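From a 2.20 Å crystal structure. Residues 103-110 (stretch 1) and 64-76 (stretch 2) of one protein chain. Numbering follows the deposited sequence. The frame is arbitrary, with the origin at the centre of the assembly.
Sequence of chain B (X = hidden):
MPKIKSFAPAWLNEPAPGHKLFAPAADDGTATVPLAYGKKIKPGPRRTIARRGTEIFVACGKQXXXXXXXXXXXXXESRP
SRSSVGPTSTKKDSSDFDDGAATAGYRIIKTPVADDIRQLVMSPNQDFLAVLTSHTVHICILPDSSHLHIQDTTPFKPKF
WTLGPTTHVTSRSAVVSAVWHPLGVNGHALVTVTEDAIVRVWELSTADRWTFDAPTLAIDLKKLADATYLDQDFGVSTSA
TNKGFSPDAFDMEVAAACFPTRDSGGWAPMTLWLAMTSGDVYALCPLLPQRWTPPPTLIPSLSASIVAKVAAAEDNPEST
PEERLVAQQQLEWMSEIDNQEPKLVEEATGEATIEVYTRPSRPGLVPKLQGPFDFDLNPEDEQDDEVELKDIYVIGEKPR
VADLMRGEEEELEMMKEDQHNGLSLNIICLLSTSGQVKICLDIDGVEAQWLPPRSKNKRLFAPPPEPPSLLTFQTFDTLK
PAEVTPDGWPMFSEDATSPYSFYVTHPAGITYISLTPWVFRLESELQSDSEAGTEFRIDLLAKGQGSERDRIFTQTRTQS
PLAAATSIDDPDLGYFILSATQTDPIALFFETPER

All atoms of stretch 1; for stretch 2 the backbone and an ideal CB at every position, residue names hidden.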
# COMPACT_ATOMS: atom_id res chain seq x y z
N THR B 103 -39.38 1.06 3.00
CA THR B 103 -38.89 2.18 2.21
C THR B 103 -38.27 1.69 0.91
O THR B 103 -37.33 0.88 0.92
CB THR B 103 -37.84 3.00 2.99
OG1 THR B 103 -38.35 3.32 4.29
CG2 THR B 103 -37.51 4.29 2.26
N ALA B 104 -38.79 2.17 -0.21
CA ALA B 104 -38.29 1.78 -1.52
C ALA B 104 -36.89 2.34 -1.76
O ALA B 104 -36.63 3.51 -1.48
CB ALA B 104 -39.24 2.26 -2.61
N GLY B 105 -36.00 1.50 -2.27
CA GLY B 105 -34.65 1.92 -2.58
C GLY B 105 -33.77 2.13 -1.36
O GLY B 105 -32.75 2.81 -1.44
N TYR B 106 -34.18 1.55 -0.23
CA TYR B 106 -33.42 1.67 1.01
C TYR B 106 -33.49 0.39 1.82
O TYR B 106 -34.57 -0.16 2.05
CB TYR B 106 -33.92 2.85 1.84
CG TYR B 106 -33.25 2.95 3.20
CD1 TYR B 106 -31.92 3.32 3.31
CD2 TYR B 106 -33.96 2.67 4.36
CE1 TYR B 106 -31.30 3.41 4.54
CE2 TYR B 106 -33.35 2.77 5.60
CZ TYR B 106 -32.02 3.14 5.69
OH TYR B 106 -31.41 3.23 6.91
N ARG B 107 -32.33 -0.09 2.26
CA ARG B 107 -32.25 -1.30 3.07
C ARG B 107 -31.10 -1.19 4.07
O ARG B 107 -30.10 -0.52 3.80
CB ARG B 107 -32.05 -2.54 2.18
CG ARG B 107 -33.34 -3.18 1.69
CD ARG B 107 -34.08 -3.89 2.82
NE ARG B 107 -34.84 -5.03 2.33
CZ ARG B 107 -35.38 -5.96 3.11
NH1 ARG B 107 -35.25 -5.89 4.43
NH2 ARG B 107 -36.06 -6.97 2.57
N ILE B 108 -31.25 -1.86 5.21
CA ILE B 108 -30.21 -1.88 6.23
C ILE B 108 -29.44 -3.20 6.12
O ILE B 108 -30.04 -4.26 5.91
CB ILE B 108 -30.79 -1.71 7.66
CG1 ILE B 108 -29.84 -0.89 8.53
CG2 ILE B 108 -31.10 -3.06 8.32
CD1 ILE B 108 -29.90 0.59 8.23
N ILE B 109 -28.12 -3.12 6.26
CA ILE B 109 -27.27 -4.31 6.27
C ILE B 109 -26.55 -4.41 7.61
O ILE B 109 -25.53 -3.75 7.82
CB ILE B 109 -26.21 -4.30 5.15
CG1 ILE B 109 -26.82 -3.87 3.81
CG2 ILE B 109 -25.55 -5.68 5.03
CD1 ILE B 109 -27.86 -4.80 3.27
N LYS B 110 -27.09 -5.22 8.52
CA LYS B 110 -26.40 -5.48 9.77
C LYS B 110 -25.19 -6.37 9.49
O LYS B 110 -25.25 -7.27 8.65
CB LYS B 110 -27.34 -6.15 10.78
CG LYS B 110 -28.11 -5.16 11.66
CD LYS B 110 -27.18 -4.42 12.62
CE LYS B 110 -27.96 -3.49 13.54
NZ LYS B 110 -27.05 -2.72 14.44
N UNK B 64 -24.12 -1.32 7.58
CA UNK B 64 -23.99 -0.71 6.26
C UNK B 64 -25.37 -0.38 5.71
O UNK B 64 -26.22 -1.25 5.57
CB UNK B 64 -23.24 -1.64 5.30
N UNK B 65 -25.59 0.90 5.39
CA UNK B 65 -26.87 1.34 4.86
C UNK B 65 -26.84 1.33 3.34
O UNK B 65 -26.04 2.03 2.71
CB UNK B 65 -27.22 2.74 5.38
N UNK B 66 -27.72 0.52 2.76
CA UNK B 66 -27.75 0.26 1.33
C UNK B 66 -28.89 1.02 0.66
O UNK B 66 -30.02 1.00 1.15
CB UNK B 66 -27.89 -1.24 1.07
N UNK B 67 -28.61 1.68 -0.46
CA UNK B 67 -29.64 2.41 -1.17
C UNK B 67 -29.31 2.74 -2.62
O UNK B 67 -28.14 2.92 -2.98
CB UNK B 67 -29.94 3.71 -0.42
N UNK B 68 -30.35 2.83 -3.44
CA UNK B 68 -30.22 3.23 -4.84
C UNK B 68 -30.60 4.70 -4.97
O UNK B 68 -31.73 5.09 -4.67
CB UNK B 68 -31.09 2.36 -5.75
N UNK B 69 -29.65 5.52 -5.43
CA UNK B 69 -29.87 6.96 -5.54
C UNK B 69 -30.95 7.31 -6.56
O UNK B 69 -31.62 8.33 -6.42
CB UNK B 69 -28.56 7.66 -5.92
N UNK B 70 -31.10 6.47 -7.58
CA UNK B 70 -32.10 6.70 -8.61
C UNK B 70 -33.51 6.61 -8.03
O UNK B 70 -34.33 7.51 -8.22
CB UNK B 70 -31.93 5.69 -9.75
N UNK B 71 -33.78 5.52 -7.32
CA UNK B 71 -35.09 5.29 -6.73
C UNK B 71 -35.40 6.30 -5.63
O UNK B 71 -36.51 6.81 -5.54
CB UNK B 71 -35.17 3.87 -6.17
N UNK B 72 -34.40 6.59 -4.80
CA UNK B 72 -34.57 7.56 -3.71
C UNK B 72 -34.86 8.95 -4.26
O UNK B 72 -35.58 9.74 -3.64
CB UNK B 72 -33.32 7.60 -2.82
N UNK B 73 -34.29 9.26 -5.42
CA UNK B 73 -34.58 10.52 -6.09
C UNK B 73 -36.03 10.53 -6.57
O UNK B 73 -36.77 11.48 -6.31
CB UNK B 73 -33.62 10.74 -7.26
N UNK B 74 -36.42 9.47 -7.26
CA UNK B 74 -37.76 9.35 -7.81
C UNK B 74 -38.83 9.36 -6.72
O UNK B 74 -39.91 9.92 -6.91
CB UNK B 74 -37.87 8.07 -8.64
N UNK B 75 -38.52 8.75 -5.58
CA UNK B 75 -39.47 8.68 -4.47
C UNK B 75 -39.79 10.07 -3.94
O UNK B 75 -40.91 10.34 -3.51
CB UNK B 75 -38.92 7.80 -3.34
N UNK B 76 -38.80 10.96 -3.97
CA UNK B 76 -38.98 12.33 -3.49
C UNK B 76 -39.58 13.23 -4.57
O UNK B 76 -40.10 14.30 -4.27
CB UNK B 76 -37.64 12.90 -3.02

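Residues 64-68 run antiparallel to strand 106-110; each position lies on the same sheet face as the residue it pairs with, and the faces alternate along the strand. At position 64 the backbone pairs with Ile 109 through two hydrogen bonds, N to Ile 109 O and Ile 109 N to O, both 2.8 Å. The CB lies 4.0 Å from Ile 109 CB, so an apolar residue, branched or not, would suit. Ile 64 meets this.

Position 65 points to the face of Tyr 106 and Ile 108, its ideal CB 4.2 Å from Tyr 106 CE1. A long chain with an aliphatic stem, or a large apolar residue, could run alongside both. Arg 65 is extended: its CG reaches 3.6 Å from Ile 108 CD1 and its CD 3.9 Å from Tyr 106 OH.

Position 66 turns to the face of Arg 107 and Ile 109 and pairs with Arg 107 through two 2.8 Å bonds, N to Arg 107 O and Arg 107 N to O. With Ile 109 CG1 3.9 Å from the ideal CB, a large apolar or aromatic side chain fits. Trp 66 provides one; its CE3 approaches Arg 107 CB to 3.8 Å.

At position 67, phi/psi of -162/150 does not itself demand glycine, but an ideal CB would sit only 3.1 Å from Gly 105 O. The tight spot favours the smallest residue, and Gly 67 occupies it.

Position 68 donates its N to Gly 105 O (3.1 Å), while its CB points sideways. A helix starts immediately afterwards, so Asp, Asn, Ser or Thr would suit as a cap. Asp 68 OD1 accepts from the N of position 70 at 2.8 Å, a capping bond.

Positions 69 and 70 meet nothing of the other stretch; they are Leu 69 and Ala 70.

Position 71 points toward Gly 105, its ideal CB 4.1 Å from Gly 105 CA. That glycine leaves room, since a CB there would clash with the CB of this position. Several medium-sized side chains could fit; Gln 71 places OE1 3.3 Å from Gly 105 CA.

At position 72 the CB points sideways, yet a flexible apolar chain could reach the turn. Leu 72 does so, with CG 3.6 Å from Gly 105 O.

Positions 73, 74 and 76 are out of reach, and hold Lys 73, Glu 74 and Trp 76. Position 75 points toward Ala 104, where a small residue suffices: Ser 75 OG lies 4.4 Å from Ala 104 CB.

Stretch 2 (64-76) IRWGDLAQLKESW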
# COMPACT_ATOMS: atom_id res chain seq x y z
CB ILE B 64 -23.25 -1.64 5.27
CG1 ILE B 64 -21.90 -2.07 5.84
CG2 ILE B 64 -23.07 -0.95 3.92
CD1 ILE B 64 -21.20 -3.15 5.03
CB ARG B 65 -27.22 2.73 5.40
CG ARG B 65 -27.31 2.75 6.91
CD ARG B 65 -27.68 4.11 7.46
NE ARG B 65 -27.83 4.06 8.91
CZ ARG B 65 -27.64 5.09 9.73
NH1 ARG B 65 -27.29 6.27 9.25
NH2 ARG B 65 -27.81 4.93 11.04
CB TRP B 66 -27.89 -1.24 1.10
CG TRP B 66 -27.92 -1.67 -0.33
CD1 TRP B 66 -27.28 -1.07 -1.38
CD2 TRP B 66 -28.61 -2.80 -0.87
NE1 TRP B 66 -27.54 -1.75 -2.54
CE2 TRP B 66 -28.35 -2.82 -2.26
CE3 TRP B 66 -29.42 -3.79 -0.32
CZ2 TRP B 66 -28.88 -3.80 -3.09
CZ3 TRP B 66 -29.95 -4.76 -1.15
CH2 TRP B 66 -29.67 -4.76 -2.52
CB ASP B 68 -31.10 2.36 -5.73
CG ASP B 68 -30.82 2.55 -7.21
OD1 ASP B 68 -30.66 3.71 -7.66
OD2 ASP B 68 -30.75 1.54 -7.94
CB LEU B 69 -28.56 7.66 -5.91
CG LEU B 69 -27.41 7.53 -4.91
CD1 LEU B 69 -26.18 8.26 -5.43
CD2 LEU B 69 -27.81 8.05 -3.53
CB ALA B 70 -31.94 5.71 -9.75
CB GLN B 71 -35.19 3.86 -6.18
CG GLN B 71 -34.87 2.78 -7.21
CD GLN B 71 -34.94 1.38 -6.63
OE1 GLN B 71 -35.61 1.14 -5.62
NE2 GLN B 71 -34.25 0.44 -7.27
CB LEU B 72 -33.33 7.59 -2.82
CG LEU B 72 -33.09 6.32 -2.00
CD1 LEU B 72 -31.66 6.30 -1.46
CD2 LEU B 72 -34.09 6.22 -0.86
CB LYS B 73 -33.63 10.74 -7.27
CG LYS B 73 -33.83 12.07 -7.99
CD LYS B 73 -33.01 12.14 -9.27
CE LYS B 73 -33.30 13.42 -10.04
NZ LYS B 73 -32.67 13.42 -11.39
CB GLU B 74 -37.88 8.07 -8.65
CG GLU B 74 -39.25 7.86 -9.28
CD GLU B 74 -39.32 6.60 -10.12
OE1 GLU B 74 -38.25 6.02 -10.41
OE2 GLU B 74 -40.43 6.19 -10.49
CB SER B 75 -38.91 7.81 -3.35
OG SER B 75 -38.69 6.48 -3.80
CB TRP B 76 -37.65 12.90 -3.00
CG TRP B 76 -37.79 14.24 -2.33
CD1 TRP B 76 -37.44 15.45 -2.84
CD2 TRP B 76 -38.34 14.49 -1.03
NE1 TRP B 76 -37.73 16.45 -1.94
CE2 TRP B 76 -38.28 15.88 -0.82
CE3 TRP B 76 -38.88 13.68 -0.03
CZ2 TRP B 76 -38.74 16.48 0.35
CZ3 TRP B 76 -39.33 14.27 1.14
CH2 TRP B 76 -39.26 15.66 1.32
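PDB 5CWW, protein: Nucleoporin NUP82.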